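Local coordinates for protein MlnD (PDB 5IL5) that supplies a polyketide synthase dehydratase domain, which probably removes water from carrier-bound intermediates during assembly of an antibiotic such as macrolactin, at residues I90-E95 / I240-I245; E216-V221 / I278-S283; T116-G121 / S137-L142; Y254-Q259 / D268-D273. All coordinates share one frame; numbering follows the deposited sequence.

Contact 1: I90-E95 / I240-I245; sequences IIKLTE and IKECTI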
loop_
_atom_site.group_PDB
_atom_site.type_symbol
_atom_site.label_atom_id
_atom_site.label_comp_id
_atom_site.label_asym_id
_atom_site.label_seq_id
_atom_site.Cartn_x
_atom_site.Cartn_y
_atom_site.Cartn_z
ATOM N N ILE A 90 16.489 5.905 6.223
ATOM C CA ILE A 90 16.360 7.265 6.730
ATOM C C ILE A 90 17.390 7.436 7.833
ATOM O O ILE A 90 17.338 6.739 8.855
ATOM C CB ILE A 90 14.936 7.544 7.237
ATOM C CG1 ILE A 90 13.930 7.464 6.083
ATOM C CG2 ILE A 90 14.858 8.911 7.916
ATOM C CD1 ILE A 90 14.166 8.458 4.943
ATOM N N ILE A 91 18.317 8.366 7.634
ATOM C CA ILE A 91 19.386 8.613 8.590
ATOM C C ILE A 91 19.104 9.833 9.450
ATOM O O ILE A 91 19.377 9.821 10.649
ATOM C CB ILE A 91 20.737 8.764 7.859
ATOM C CG1 ILE A 91 21.100 7.499 7.077
ATOM C CG2 ILE A 91 21.837 9.065 8.861
ATOM C CD1 ILE A 91 21.160 6.236 7.920
ATOM N N LYS A 92 18.556 10.889 8.864
ATOM C CA LYS A 92 18.463 12.164 9.551
ATOM C C LYS A 92 17.060 12.716 9.377
ATOM O O LYS A 92 16.531 12.753 8.262
ATOM C CB LYS A 92 19.508 13.144 9.007
ATOM C CG LYS A 92 19.921 14.249 9.978
ATOM C CD LYS A 92 21.087 15.046 9.409
ATOM C CE LYS A 92 21.581 16.139 10.355
ATOM N NZ LYS A 92 22.524 15.627 11.395
ATOM N N LEU A 93 16.466 13.140 10.482
ATOM C CA LEU A 93 15.184 13.818 10.477
ATOM C C LEU A 93 15.420 15.194 11.069
ATOM O O LEU A 93 16.171 15.335 12.038
ATOM C CB LEU A 93 14.130 13.052 11.283
ATOM C CG LEU A 93 13.917 11.622 10.780
ATOM C CD1 LEU A 93 14.862 10.662 11.497
ATOM C CD2 LEU A 93 12.477 11.157 10.897
ATOM N N THR A 94 14.826 16.213 10.465
ATOM C CA THR A 94 15.053 17.575 10.912
ATOM C C THR A 94 13.717 18.268 11.111
ATOM O O THR A 94 12.696 17.872 10.547
ATOM C CB THR A 94 15.931 18.352 9.917
ATOM O OG1 THR A 94 15.245 18.504 8.669
ATOM C CG2 THR A 94 17.238 17.592 9.675
ATOM N N GLU A 95 13.748 19.308 11.940
ATOM C CA GLU A 95 12.616 20.203 12.153
ATOM C C GLU A 95 11.361 19.418 12.531
ATOM O O GLU A 95 10.333 19.465 11.859
ATOM C CB GLU A 95 12.366 21.057 10.912
ATOM C CG GLU A 95 13.611 21.713 10.340
ATOM C CD GLU A 95 13.305 22.456 9.060
ATOM O OE1 GLU A 95 12.094 22.674 8.790
ATOM O OE2 GLU A 95 14.269 22.805 8.337
ATOM N N ILE A 240 11.963 19.773 17.831
ATOM C CA ILE A 240 13.265 19.113 17.869
ATOM C C ILE A 240 13.970 19.421 16.553
ATOM O O ILE A 240 13.443 19.115 15.477
ATOM C CB ILE A 240 13.151 17.596 18.086
ATOM C CG1 ILE A 240 12.273 17.338 19.317
ATOM C CG2 ILE A 240 14.542 16.988 18.257
ATOM C CD1 ILE A 240 12.242 15.907 19.812
ATOM N N LYS A 241 15.151 20.032 16.632
ATOM C CA LYS A 241 15.808 20.515 15.421
ATOM C C LYS A 241 16.360 19.363 14.582
ATOM O O LYS A 241 16.098 19.290 13.377
ATOM C CB LYS A 241 16.912 21.517 15.781
ATOM C CG LYS A 241 16.383 22.858 16.312
ATOM C CD LYS A 241 17.084 24.056 15.654
ATOM C CE LYS A 241 16.515 25.408 16.107
ATOM N NZ LYS A 241 15.166 25.710 15.537
ATOM N N GLU A 242 17.130 18.456 15.189
ATOM C CA GLU A 242 17.730 17.357 14.439
ATOM C C GLU A 242 17.562 16.030 15.160
ATOM O O GLU A 242 17.568 15.962 16.393
ATOM C CB GLU A 242 19.223 17.577 14.178
ATOM C CG GLU A 242 19.514 18.372 12.921
ATOM C CD GLU A 242 20.996 18.533 12.678
ATOM O OE1 GLU A 242 21.786 18.144 13.563
ATOM O OE2 GLU A 242 21.373 19.020 11.591
ATOM N N CYS A 243 17.437 14.969 14.360
ATOM C CA CYS A 243 17.518 13.594 14.846
ATOM C C CYS A 243 18.317 12.776 13.839
ATOM O O CYS A 243 17.868 12.566 12.708
ATOM C CB CYS A 243 16.136 12.989 15.052
ATOM S SG CYS A 243 16.232 11.274 15.564
ATOM N N THR A 244 19.481 12.294 14.261
ATOM C CA THR A 244 20.388 11.537 13.412
ATOM C C THR A 244 20.564 10.143 13.993
ATOM O O THR A 244 20.739 9.990 15.205
ATOM C CB THR A 244 21.743 12.243 13.304
ATOM O OG1 THR A 244 21.542 13.638 13.031
ATOM C CG2 THR A 244 22.614 11.614 12.221
ATOM N N ILE A 245 20.522 9.134 13.129
ATOM C CA ILE A 245 20.643 7.737 13.529
ATOM C C ILE A 245 21.934 7.227 12.908
ATOM O O ILE A 245 21.961 6.866 11.725
ATOM C CB ILE A 245 19.442 6.897 13.085
ATOM C CG1 ILE A 245 18.124 7.550 13.507
ATOM C CG2 ILE A 245 19.514 5.497 13.680
ATOM C CD1 ILE A 245 17.021 7.245 12.555
#

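Contact 2: E216-V221 / I278-S283; sequences EVIESV and ILMELS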
loop_
_atom_site.group_PDB
_atom_site.type_symbol
_atom_site.label_atom_id
_atom_site.label_comp_id
_atom_site.label_asym_id
_atom_site.label_seq_id
_atom_site.Cartn_x
_atom_site.Cartn_y
_atom_site.Cartn_z
ATOM N N GLU A 216 11.444 1.671 24.072
ATOM C CA GLU A 216 11.997 1.969 25.388
ATOM C C GLU A 216 13.299 2.751 25.293
ATOM O O GLU A 216 13.598 3.552 26.186
ATOM C CB GLU A 216 12.190 0.689 26.206
ATOM C CG GLU A 216 13.361 -0.208 25.818
ATOM C CD GLU A 216 13.086 -1.059 24.601
ATOM O OE1 GLU A 216 11.966 -0.987 24.054
ATOM O OE2 GLU A 216 13.992 -1.821 24.207
ATOM N N VAL A 217 14.080 2.553 24.229
ATOM C CA VAL A 217 15.321 3.309 24.076
ATOM C C VAL A 217 15.024 4.787 23.844
ATOM O O VAL A 217 15.555 5.658 24.542
ATOM C CB VAL A 217 16.179 2.718 22.944
ATOM C CG1 VAL A 217 17.432 3.562 22.722
ATOM C CG2 VAL A 217 16.578 1.297 23.280
ATOM N N ILE A 218 14.187 5.099 22.854
ATOM C CA ILE A 218 13.895 6.498 22.573
ATOM C C ILE A 218 13.078 7.133 23.693
ATOM O O ILE A 218 13.112 8.355 23.856
ATOM C CB ILE A 218 13.199 6.638 21.203
ATOM C CG1 ILE A 218 13.127 8.108 20.769
ATOM C CG2 ILE A 218 11.795 6.039 21.221
ATOM C CD1 ILE A 218 14.459 8.728 20.396
ATOM N N GLU A 219 12.333 6.344 24.472
ATOM C CA GLU A 219 11.633 6.920 25.615
ATOM C C GLU A 219 12.586 7.225 26.763
ATOM O O GLU A 219 12.349 8.164 27.528
ATOM C CB GLU A 219 10.519 5.987 26.086
ATOM C CG GLU A 219 9.564 6.631 27.075
ATOM C CD GLU A 219 8.847 7.837 26.511
ATOM O OE1 GLU A 219 8.712 7.940 25.274
ATOM O OE2 GLU A 219 8.429 8.695 27.311
ATOM N N SER A 220 13.660 6.446 26.909
ATOM C CA SER A 220 14.721 6.835 27.830
ATOM C C SER A 220 15.262 8.213 27.480
ATOM O O SER A 220 15.581 9.009 28.369
ATOM C CB SER A 220 15.845 5.802 27.806
ATOM O OG SER A 220 15.427 4.584 28.386
ATOM N N VAL A 221 15.386 8.503 26.186
ATOM C CA VAL A 221 15.821 9.822 25.742
ATOM C C VAL A 221 14.903 10.893 26.309
ATOM O O VAL A 221 15.358 11.883 26.891
ATOM C CB VAL A 221 15.873 9.870 24.203
ATOM C CG1 VAL A 221 15.934 11.315 23.681
ATOM C CG2 VAL A 221 17.044 9.021 23.697
ATOM N N ILE A 278 28.496 7.425 19.979
ATOM C CA ILE A 278 27.158 7.962 19.752
ATOM C C ILE A 278 26.446 7.151 18.676
ATOM O O ILE A 278 26.911 7.054 17.535
ATOM C CB ILE A 278 27.218 9.449 19.380
ATOM C CG1 ILE A 278 27.817 10.258 20.539
ATOM C CG2 ILE A 278 25.820 9.963 19.040
ATOM C CD1 ILE A 278 28.171 11.707 20.201
ATOM N N LEU A 279 25.297 6.577 19.039
ATOM C CA LEU A 279 24.476 5.798 18.121
ATOM C C LEU A 279 23.336 6.611 17.533
ATOM O O LEU A 279 22.890 6.318 16.419
ATOM C CB LEU A 279 23.880 4.579 18.841
ATOM C CG LEU A 279 24.831 3.696 19.654
ATOM C CD1 LEU A 279 24.085 2.670 20.491
ATOM C CD2 LEU A 279 25.788 2.994 18.722
ATOM N N MET A 280 22.848 7.606 18.269
ATOM C CA MET A 280 21.745 8.448 17.829
ATOM C C MET A 280 21.821 9.762 18.596
ATOM O O MET A 280 22.151 9.772 19.782
ATOM C CB MET A 280 20.393 7.759 18.057
ATOM C CG MET A 280 19.182 8.575 17.635
ATOM S SD MET A 280 17.646 7.630 17.762
ATOM C CE MET A 280 17.482 7.516 19.531
ATOM N N GLU A 281 21.526 10.859 17.907
ATOM C CA GLU A 281 21.613 12.199 18.470
ATOM C C GLU A 281 20.269 12.884 18.294
ATOM O O GLU A 281 19.710 12.871 17.193
ATOM C CB GLU A 281 22.722 13.015 17.776
ATOM C CG GLU A 281 22.856 14.455 18.260
ATOM C CD GLU A 281 23.858 15.255 17.453
ATOM O OE1 GLU A 281 24.351 14.729 16.431
ATOM O OE2 GLU A 281 24.132 16.416 17.840
ATOM N N LEU A 282 19.758 13.495 19.363
ATOM C CA LEU A 282 18.639 14.430 19.265
ATOM C C LEU A 282 19.101 15.794 19.749
ATOM O O LEU A 282 19.348 15.990 20.944
ATOM C CB LEU A 282 17.419 13.973 20.067
ATOM C CG LEU A 282 16.505 12.977 19.367
ATOM C CD1 LEU A 282 17.048 11.578 19.541
ATOM C CD2 LEU A 282 15.079 13.109 19.884
ATOM N N SER A 283 19.177 16.734 18.823
ATOM C CA SER A 283 19.662 18.071 19.104
ATOM C C SER A 283 18.498 19.052 19.216
ATOM O O SER A 283 17.472 18.913 18.546
ATOM C CB SER A 283 20.621 18.516 18.000
ATOM O OG SER A 283 21.306 19.701 18.364
#

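Contact 3: T116-G121 / S137-L142; sequences TPDNQG and SGRLEL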
loop_
_atom_site.group_PDB
_atom_site.type_symbol
_atom_site.label_atom_id
_atom_site.label_comp_id
_atom_site.label_asym_id
_atom_site.label_seq_id
_atom_site.Cartn_x
_atom_site.Cartn_y
_atom_site.Cartn_z
ATOM N N THR A 116 5.305 13.875 1.822
ATOM C CA THR A 116 5.268 14.722 0.631
ATOM C C THR A 116 6.688 14.977 0.141
ATOM O O THR A 116 7.463 15.661 0.837
ATOM C CB THR A 116 4.562 16.047 0.914
ATOM O OG1 THR A 116 3.285 15.795 1.511
ATOM C CG2 THR A 116 4.339 16.794 -0.396
ATOM N N PRO A 117 7.076 14.459 -1.023
ATOM C CA PRO A 117 8.412 14.748 -1.555
ATOM C C PRO A 117 8.523 16.184 -2.050
ATOM O O PRO A 117 7.547 16.789 -2.496
ATOM C CB PRO A 117 8.549 13.758 -2.718
ATOM C CG PRO A 117 7.139 13.523 -3.156
ATOM C CD PRO A 117 6.316 13.557 -1.905
ATOM N N ASP A 118 9.729 16.737 -1.945
ATOM C CA ASP A 118 10.005 18.068 -2.466
ATOM C C ASP A 118 11.495 18.162 -2.784
ATOM O O ASP A 118 12.253 17.203 -2.604
ATOM C CB ASP A 118 9.513 19.151 -1.495
ATOM C CG ASP A 118 10.227 19.126 -0.162
ATOM O OD1 ASP A 118 11.346 18.587 -0.079
ATOM O OD2 ASP A 118 9.651 19.647 0.816
ATOM N N ASN A 119 11.916 19.334 -3.261
ATOM C CA ASN A 119 13.271 19.472 -3.787
ATOM C C ASN A 119 14.310 19.416 -2.676
ATOM O O ASN A 119 15.377 18.816 -2.848
ATOM C CB ASN A 119 13.391 20.773 -4.575
ATOM C CG ASN A 119 12.579 20.750 -5.854
ATOM O OD1 ASN A 119 11.365 20.528 -5.830
ATOM N ND2 ASN A 119 13.246 20.981 -6.981
ATOM N N GLN A 120 14.024 20.043 -1.536
ATOM C CA GLN A 120 14.901 19.899 -0.383
ATOM C C GLN A 120 14.993 18.445 0.051
ATOM O O GLN A 120 16.085 17.937 0.330
ATOM C CB GLN A 120 14.393 20.764 0.767
ATOM C CG GLN A 120 14.650 22.237 0.588
ATOM C CD GLN A 120 16.124 22.535 0.542
ATOM O OE1 GLN A 120 16.756 22.417 -0.504
ATOM N NE2 GLN A 120 16.692 22.893 1.687
ATOM N N GLY A 121 13.860 17.755 0.086
ATOM C CA GLY A 121 13.794 16.387 0.551
ATOM C C GLY A 121 12.352 15.943 0.585
ATOM O O GLY A 121 11.685 15.889 -0.451
ATOM N N SER A 137 4.881 16.514 13.059
ATOM C CA SER A 137 5.331 16.722 11.691
ATOM C C SER A 137 6.844 16.858 11.689
ATOM O O SER A 137 7.465 17.145 12.715
ATOM C CB SER A 137 4.694 17.958 11.042
ATOM O OG SER A 137 4.905 19.123 11.813
ATOM N N GLY A 138 7.433 16.650 10.519
ATOM C CA GLY A 138 8.869 16.767 10.399
ATOM C C GLY A 138 9.321 16.612 8.966
ATOM O O GLY A 138 8.513 16.531 8.037
ATOM N N ARG A 139 10.639 16.619 8.806
ATOM C CA ARG A 139 11.292 16.486 7.518
ATOM C C ARG A 139 12.184 15.256 7.504
ATOM O O ARG A 139 12.610 14.750 8.547
ATOM C CB ARG A 139 12.115 17.725 7.205
ATOM C CG ARG A 139 11.267 18.921 6.864
ATOM C CD ARG A 139 12.141 20.065 6.446
ATOM N NE ARG A 139 13.017 19.684 5.347
ATOM C CZ ARG A 139 12.629 19.528 4.086
ATOM N NH1 ARG A 139 11.370 19.735 3.733
ATOM N NH2 ARG A 139 13.514 19.168 3.170
ATOM N N LEU A 140 12.471 14.795 6.296
ATOM C CA LEU A 140 13.293 13.620 6.069
ATOM C C LEU A 140 14.418 13.982 5.116
ATOM O O LEU A 140 14.182 14.606 4.077
ATOM C CB LEU A 140 12.464 12.472 5.494
ATOM C CG LEU A 140 11.214 12.139 6.305
ATOM C CD1 LEU A 140 10.189 11.417 5.456
ATOM C CD2 LEU A 140 11.609 11.303 7.503
ATOM N N GLU A 141 15.638 13.625 5.490
ATOM C CA GLU A 141 16.763 13.754 4.582
ATOM C C GLU A 141 16.771 12.537 3.668
ATOM O O GLU A 141 16.819 11.399 4.146
ATOM C CB GLU A 141 18.072 13.860 5.356
ATOM C CG GLU A 141 19.289 13.668 4.474
ATOM C CD GLU A 141 20.475 14.513 4.895
ATOM O OE1 GLU A 141 20.442 15.088 6.010
ATOM O OE2 GLU A 141 21.439 14.598 4.100
ATOM N N LEU A 142 16.723 12.775 2.359
ATOM C CA LEU A 142 16.687 11.688 1.392
ATOM C C LEU A 142 18.006 11.452 0.686
ATOM O O LEU A 142 18.227 10.348 0.175
ATOM C CB LEU A 142 15.590 11.945 0.351
ATOM C CG LEU A 142 14.173 12.083 0.907
ATOM C CD1 LEU A 142 13.170 12.083 -0.231
ATOM C CD2 LEU A 142 13.876 10.966 1.908
#

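Contact 4: Y254-Q259 / D268-D273; sequences YVYAEQ and DVYVLD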
loop_
_atom_site.group_PDB
_atom_site.type_symbol
_atom_site.label_atom_id
_atom_site.label_comp_id
_atom_site.label_asym_id
_atom_site.label_seq_id
_atom_site.Cartn_x
_atom_site.Cartn_y
_atom_site.Cartn_z
ATOM N N TYR A 254 23.682 3.544 27.118
ATOM C CA TYR A 254 23.588 4.774 27.890
ATOM C C TYR A 254 22.770 5.818 27.148
ATOM O O TYR A 254 22.663 5.799 25.920
ATOM C CB TYR A 254 24.969 5.359 28.191
ATOM C CG TYR A 254 25.849 4.505 29.065
ATOM C CD1 TYR A 254 25.723 4.538 30.448
ATOM C CD2 TYR A 254 26.810 3.674 28.513
ATOM C CE1 TYR A 254 26.525 3.771 31.249
ATOM C CE2 TYR A 254 27.614 2.899 29.312
ATOM C CZ TYR A 254 27.466 2.951 30.679
ATOM O OH TYR A 254 28.271 2.179 31.478
ATOM N N VAL A 255 22.213 6.750 27.920
ATOM C CA VAL A 255 21.570 7.948 27.394
ATOM C C VAL A 255 22.149 9.162 28.119
ATOM O O VAL A 255 22.096 9.238 29.352
ATOM C CB VAL A 255 20.040 7.879 27.553
ATOM C CG1 VAL A 255 19.384 9.219 27.234
ATOM C CG2 VAL A 255 19.457 6.765 26.674
ATOM N N TYR A 256 22.696 10.109 27.358
ATOM C CA TYR A 256 23.310 11.320 27.901
ATOM C C TYR A 256 22.566 12.552 27.398
ATOM O O TYR A 256 22.285 12.659 26.202
ATOM C CB TYR A 256 24.786 11.406 27.501
ATOM C CG TYR A 256 25.462 12.691 27.919
ATOM C CD1 TYR A 256 25.873 12.893 29.232
ATOM C CD2 TYR A 256 25.690 13.705 27.005
ATOM C CE1 TYR A 256 26.491 14.065 29.616
ATOM C CE2 TYR A 256 26.305 14.887 27.381
ATOM C CZ TYR A 256 26.704 15.061 28.690
ATOM O OH TYR A 256 27.317 16.233 29.076
ATOM N N ALA A 257 22.267 13.489 28.302
ATOM C CA ALA A 257 21.508 14.690 27.958
ATOM C C ALA A 257 22.097 15.913 28.652
ATOM O O ALA A 257 22.632 15.806 29.757
ATOM C CB ALA A 257 20.030 14.517 28.345
ATOM N N GLU A 258 21.988 17.084 28.010
ATOM C CA GLU A 258 22.561 18.293 28.598
ATOM C C GLU A 258 21.884 19.564 28.088
ATOM O O GLU A 258 21.117 19.556 27.124
ATOM C CB GLU A 258 24.065 18.385 28.323
ATOM C CG GLU A 258 24.446 18.285 26.860
ATOM C CD GLU A 258 25.905 18.635 26.639
ATOM O OE1 GLU A 258 26.719 18.377 27.560
ATOM O OE2 GLU A 258 26.235 19.176 25.558
ATOM N N GLN A 259 22.209 20.660 28.784
ATOM C CA GLN A 259 21.842 22.061 28.515
ATOM C C GLN A 259 20.492 22.395 29.131
ATOM O O GLN A 259 20.397 23.285 29.985
ATOM C CB GLN A 259 21.823 22.410 27.022
ATOM C CG GLN A 259 23.063 23.191 26.591
ATOM C CD GLN A 259 22.893 23.885 25.259
ATOM O OE1 GLN A 259 22.034 23.518 24.432
ATOM N NE2 GLN A 259 23.726 24.905 25.036
ATOM N N ASP A 268 20.041 18.775 24.200
ATOM C CA ASP A 268 20.686 17.843 23.288
ATOM C C ASP A 268 20.762 16.496 23.987
ATOM O O ASP A 268 21.038 16.437 25.187
ATOM C CB ASP A 268 22.096 18.309 22.899
ATOM C CG ASP A 268 22.084 19.462 21.915
ATOM O OD1 ASP A 268 20.991 19.822 21.438
ATOM O OD2 ASP A 268 23.169 20.001 21.612
ATOM N N VAL A 269 20.488 15.421 23.254
ATOM C CA VAL A 269 20.473 14.084 23.834
ATOM C C VAL A 269 21.228 13.122 22.930
ATOM O O VAL A 269 21.292 13.304 21.712
ATOM C CB VAL A 269 19.042 13.578 24.083
ATOM C CG1 VAL A 269 19.092 12.409 25.057
ATOM C CG2 VAL A 269 18.156 14.703 24.590
ATOM N N TYR A 270 21.822 12.098 23.541
ATOM C CA TYR A 270 22.589 11.099 22.809
ATOM C C TYR A 270 22.322 9.701 23.348
ATOM O O TYR A 270 22.257 9.499 24.562
ATOM C CB TYR A 270 24.090 11.380 22.897
ATOM C CG TYR A 270 24.477 12.773 22.476
ATOM C CD1 TYR A 270 24.419 13.837 23.364
ATOM C CD2 TYR A 270 24.901 13.025 21.184
ATOM C CE1 TYR A 270 24.777 15.112 22.973
ATOM C CE2 TYR A 270 25.255 14.292 20.781
ATOM C CZ TYR A 270 25.189 15.335 21.679
ATOM O OH TYR A 270 25.544 16.603 21.281
ATOM N N VAL A 271 22.171 8.742 22.436
ATOM C CA VAL A 271 22.184 7.320 22.768
ATOM C C VAL A 271 23.576 6.788 22.460
ATOM O O VAL A 271 24.120 7.040 21.378
ATOM C CB VAL A 271 21.107 6.547 21.983
ATOM C CG1 VAL A 271 21.137 5.065 22.343
ATOM C CG2 VAL A 271 19.732 7.124 22.252
ATOM N N LEU A 272 24.150 6.043 23.400
ATOM C CA LEU A 272 25.556 5.672 23.361
ATOM C C LEU A 272 25.723 4.164 23.489
ATOM O O LEU A 272 24.911 3.490 24.122
ATOM C CB LEU A 272 26.320 6.357 24.492
ATOM C CG LEU A 272 25.964 7.823 24.728
ATOM C CD1 LEU A 272 26.654 8.312 25.962
ATOM C CD2 LEU A 272 26.376 8.658 23.532
ATOM N N ASP A 273 26.800 3.642 22.906
ATOM C CA ASP A 273 27.137 2.233 23.072
ATOM C C ASP A 273 27.834 2.031 24.420
ATOM O O ASP A 273 27.919 2.940 25.252
ATOM C CB ASP A 273 27.998 1.745 21.905
ATOM C CG ASP A 273 29.304 2.495 21.785
ATOM O OD1 ASP A 273 29.783 3.042 22.794
ATOM O OD2 ASP A 273 29.861 2.525 20.671
HETATM O O HOH W 1 26.191 18.992 22.383
#

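Contact 1: I90-E95 / I240-I245
With CG anti to its backbone N (chi1 -155°) and the chain straight until a bend at chi4 (83°), K92 lies alongside T244 and crosses E242 obliquely. T244 OG1, anti to its own carbonyl carbon, is thereby placed to accept a hydrogen bond from K92 NZ at 2.8 Å. The same ammonium makes a weaker salt bridge to E242 OE1, 3.4 Å from NZ, while Y147 adds a cation-pi contact. One charged end thus ties together two side chains of the neighbouring strand, and T94 CG2 packs beside E242 CG on the same face. Beneath these groups the backbones run antiparallel. L93 and C243 form a hydrogen-bonded pair, L93 N meeting C243 O at 2.7 Å almost straight (171°), with the return bond from C243 N to L93 O. The ladder is extended by I245 N to I91 O and by E95 N to K241 O. L93 and C243 turn to the buried face, under helix 74-86, where L93 CD1 also meets I245 CD1 at 4.2 Å. Since one strand belongs to each predicted hotdog region, this edge-to-edge pairing is the seam of a double-hotdog dehydratase domain.

Contact 2: E216-V221 / I278-S283
The carbonyl oxygen E216 O is gripped twice, both times by S220: the backbone N donates at 3.0 Å, as the helix requires, and the hydroxyl OG adds a second bond at 3.0 Å. OG approaches in the carbonyl plane; bonding to the previous turn keeps the hydroxyl on its own helix. The strand is met by I218 and V221. I218 sets CG1 anti to its backbone N (chi1 -169°), which carries CD1 outward to the strand. M280 comes to meet it, extended as far as SD and then bent at chi3 (70°), so that its terminal CE lies 3.4 Å from I218 CD1. In the hotdog fold a central helix is wrapped by a curved antiparallel sheet, and here helix 215-229 is that core and 278-286 one of the wrapping strands; segment 216-221 crosses 280-283 at -36°. L282 CD1 approaches the same I218 CD1 at 3.9 Å, its chain roughly perpendicular to that of I218. One methyl thus touches both methionine and leucine, side by side on the strand. A turn further along, V221 CG1 sits 4.3 Å from L282 CD2. M280 and L279 both face V271, a classic beta bulge where the strand turns a corner.

Contact 3: T116-G121 / S137-L142
The chain leaves strand 111-117 at P117 and folds into a tight turn before the next strand, while segment 137-142 begins as a strand and is loop by L142. Across the turn D118 N donates to G121 O at 2.6 Å, closing the backbone. G121, with psi -117°, takes a backbone shape open essentially to glycine, and a CB there would run into L140 O; its CA lies 5.6 Å from the CA of L142. The turn joins strands 111-117 and 122-128 of the N-terminal hotdog region, and strand 134-140 continues the antiparallel order: L140 pairs through its backbone with A122, just beyond the turn. Side chains then fasten the turn from within and from across. D118, with CG in the crowded position between N and the carbonyl carbon, bends its carboxylate back so that OD1 accepts from G121 N at 2.7 Å, an Asx motif. The second oxygen, OD2, faces R139. That side chain bends at chi3 (55°) to bring its guanidinium over to the turn, and NH1 reaches OD2 at 3.4 Å, a weak salt bridge with the two flat groups nearly coplanar, 14° apart. The aspartate thus divides its oxygens, one for the turn and one for the arginine. NH2 leans toward Q120 CB obliquely, and the R139 side chain also touches T94 and E95 of the adjoining strand. L142 CD1 rests 4.0 Å from G121 C. P117, where the turn begins, packs against F43 of the second subunit.

Contact 4: Y254-Q259 / D268-D273
Six backbone hydrogen bonds zip this antiparallel hairpin, two for each of the pairs Y254-L272, Y256-Y270 and E258-D268. Y256 N to Y270 O, at 2.9 Å, lies in the carbonyl plane, whereas in the Y254-L272 pair both donors stand above the plane of the carbonyl they meet. Apolar contacts divide between the two faces. V255, A257, V269 and V271 line one face; V255 CG1 meets V269 CG1 at 3.9 Å, and helix 215-229 covers V255, V269 and V271 through S220, V221 and V225, as the wrapped helix of a hotdog fold would. On the other face stand the aromatic groups. Y256, with CG anti to the backbone N, and Y270, with CG anti to the carbonyl carbon, lie side by side, Y270 CD1 reaching the edge of the Y256 ring 3.9 Å from Y256 CD2. L272 CD1 packs beside Y256 CB, at 3.9 Å. The Y254 ring turns its edge to D273 O, 3.5 Å from CD2. Polar bonds gather at the far end of this face. Y256 OH donates to E258 OE1 at 2.7 Å, coming from above the carboxylate plane. A water accepts from Y270 OH at 2.7 Å and donates more distantly to E258 OE2 and D268 OD2, while D268 OD1 takes bonds from G284 N and S283 OG. The two carboxylates, whose OE2 and OD2 stand 5.1 Å apart, would repel each other; the tyrosine hydroxyls and the shared water probably ease that repulsion, although their proximity might still raise a pKa.

In the fold
Across the strand order, the segments run 116-121, then, beyond strand 122-128, 137-142, 90-95, 240-245, 278-283, 268-273, 254-259. Contact 1 is the middle of the series, its centre about 11 Å from those of contacts 2 and 3. On one flank T94 O meets R139 N of contact 3 at 3.0 Å; on the other T244 O meets E281 N of contact 2 at 2.9 Å. Contact 4 is nested in the loop closed by contact 2, their centres about 7 Å apart, and V221 CG2 packs on V271 CG2 at 3.6 Å. Contacts 3 and 4, with centres about 26 Å apart, occupy different hotdogs. Dehydratases of this family place their active site between the two hotdogs.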